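PDB 7ADK: lipoprotein from Mycoplasma mycoides subsp. capri, which is a lipoprotein that probably acts as a protease of the DUF31 mycoplasma peptidase family, related to the chymotrypsin-like peptidases of the PA clan. Local coordinates for residues Y558-W561 and D566-N569. Residues are numbered along the deposited sequence; the frame is centred on the assembly and turned at random.
Sequences YSVW and DITN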
loop_
_atom_site.group_PDB
_atom_site.type_symbol
_atom_site.label_atom_id
_atom_site.label_comp_id
_atom_site.label_asym_id
_atom_site.label_seq_id
_atom_site.Cartn_x
_atom_site.Cartn_y
_atom_site.Cartn_z
ATOM N N TYR B 558 -23.200 -4.692 19.724
ATOM C CA TYR B 558 -22.076 -3.952 19.159
ATOM C C TYR B 558 -20.761 -4.715 19.336
ATOM O O TYR B 558 -20.563 -5.437 20.311
ATOM C CB TYR B 558 -21.989 -2.521 19.711
ATOM C CG TYR B 558 -21.448 -2.372 21.117
ATOM C CD1 TYR B 558 -22.327 -2.340 22.213
ATOM C CD2 TYR B 558 -20.065 -2.246 21.333
ATOM C CE1 TYR B 558 -21.827 -2.206 23.519
ATOM C CE2 TYR B 558 -19.558 -2.127 22.638
ATOM C CZ TYR B 558 -20.440 -2.110 23.736
ATOM O OH TYR B 558 -19.975 -1.992 25.001
ATOM N N SER B 559 -19.842 -4.528 18.396
ATOM C CA SER B 559 -18.460 -4.968 18.479
ATOM C C SER B 559 -17.513 -3.871 18.017
ATOM O O SER B 559 -17.812 -3.153 17.070
ATOM C CB SER B 559 -18.262 -6.274 17.698
ATOM O OG SER B 559 -18.701 -6.153 16.359
ATOM N N VAL B 560 -16.408 -3.682 18.731
ATOM C CA VAL B 560 -15.386 -2.667 18.474
ATOM C C VAL B 560 -14.140 -3.360 17.968
ATOM O O VAL B 560 -13.653 -4.295 18.590
ATOM C CB VAL B 560 -15.052 -1.816 19.708
ATOM C CG1 VAL B 560 -14.187 -0.625 19.334
ATOM C CG2 VAL B 560 -16.311 -1.308 20.401
ATOM N N TRP B 561 -13.596 -2.908 16.847
ATOM C CA TRP B 561 -12.459 -3.506 16.153
ATOM C C TRP B 561 -11.347 -2.477 15.945
ATOM O O TRP B 561 -11.608 -1.277 15.874
ATOM C CB TRP B 561 -12.902 -4.121 14.827
ATOM C CG TRP B 561 -13.989 -5.147 14.850
ATOM C CD1 TRP B 561 -15.297 -4.897 15.064
ATOM C CD2 TRP B 561 -13.893 -6.593 14.664
ATOM N NE1 TRP B 561 -15.997 -6.081 15.113
ATOM C CE2 TRP B 561 -15.185 -7.159 14.862
ATOM C CE3 TRP B 561 -12.852 -7.491 14.343
ATOM C CZ2 TRP B 561 -15.427 -8.535 14.771
ATOM C CZ3 TRP B 561 -13.089 -8.870 14.232
ATOM C CH2 TRP B 561 -14.369 -9.393 14.448
ATOM N N ASP B 566 -10.543 -7.877 17.288
ATOM C CA ASP B 566 -11.705 -7.536 18.110
ATOM C C ASP B 566 -11.227 -7.016 19.474
ATOM O O ASP B 566 -10.529 -7.717 20.204
ATOM C CB ASP B 566 -12.621 -8.761 18.230
ATOM C CG ASP B 566 -13.895 -8.547 19.050
ATOM O OD1 ASP B 566 -14.133 -7.457 19.619
ATOM O OD2 ASP B 566 -14.678 -9.512 19.149
ATOM N N ILE B 567 -11.591 -5.782 19.813
ATOM C CA ILE B 567 -11.190 -5.052 21.018
ATOM C C ILE B 567 -12.373 -4.718 21.941
ATOM O O ILE B 567 -12.229 -3.930 22.868
ATOM C CB ILE B 567 -10.299 -3.835 20.661
ATOM C CG1 ILE B 567 -11.054 -2.624 20.084
ATOM C CG2 ILE B 567 -9.145 -4.246 19.742
ATOM C CD1 ILE B 567 -10.246 -1.334 20.123
ATOM N N THR B 568 -13.542 -5.319 21.724
ATOM C CA THR B 568 -14.808 -4.952 22.370
ATOM C C THR B 568 -14.768 -4.965 23.896
ATOM O O THR B 568 -15.222 -4.024 24.540
ATOM C CB THR B 568 -15.929 -5.882 21.897
ATOM O OG1 THR B 568 -15.996 -5.870 20.504
ATOM C CG2 THR B 568 -17.305 -5.462 22.381
ATOM N N ASN B 569 -14.211 -6.017 24.498
ATOM C CA ASN B 569 -14.189 -6.203 25.951
ATOM C C ASN B 569 -13.070 -5.420 26.655
ATOM O O ASN B 569 -13.056 -5.347 27.882
ATOM C CB ASN B 569 -14.146 -7.707 26.256
ATOM C CG ASN B 569 -15.376 -8.434 25.744
ATOM O OD1 ASN B 569 -15.292 -9.278 24.870
ATOM N ND2 ASN B 569 -16.550 -8.100 26.226
#
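The backbone N and O of Val560 are both bonded by the returning chain. Val560 N donates to Thr568 OG1 at 2.8 Å, with an N-H...O angle of 160°. Val560 O accepts from Ile567 N, also at 2.8 Å. Thr568 therefore puts a side-chain oxygen where a regular strand partner would offer a carbonyl. With chi1 at -55°, OG1 lies beside the backbone N of Thr568. Thr568 N donates to Asp566 OD1 at 3.1 Å, which makes an Asx turn. Thr568 OG1 donates to the same oxygen, Asp566 OD1, at 2.6 Å. Val560 is the buried residue here. Val560 CG1 meets Ile567 CG1 at 3.8 Å, and Val560 also touches Phe489 and Tyr571.

The side bearing Trp561 and Asp566 is looser and nearer solvent. Asp566 CB sits over the six-membered ring of Trp561, 4.0 Å from its centroid, as a CH-pi contact. In the ring plane, Trp561 NE1 donates to Ser559 OG at 3.0 Å, which should limit turning of the indole.

On its far side strand 556-562 pairs with strand 486-493. The contact is thus an edge beta-hairpin on an antiparallel sheet, whose returning strand ends in an Asx turn.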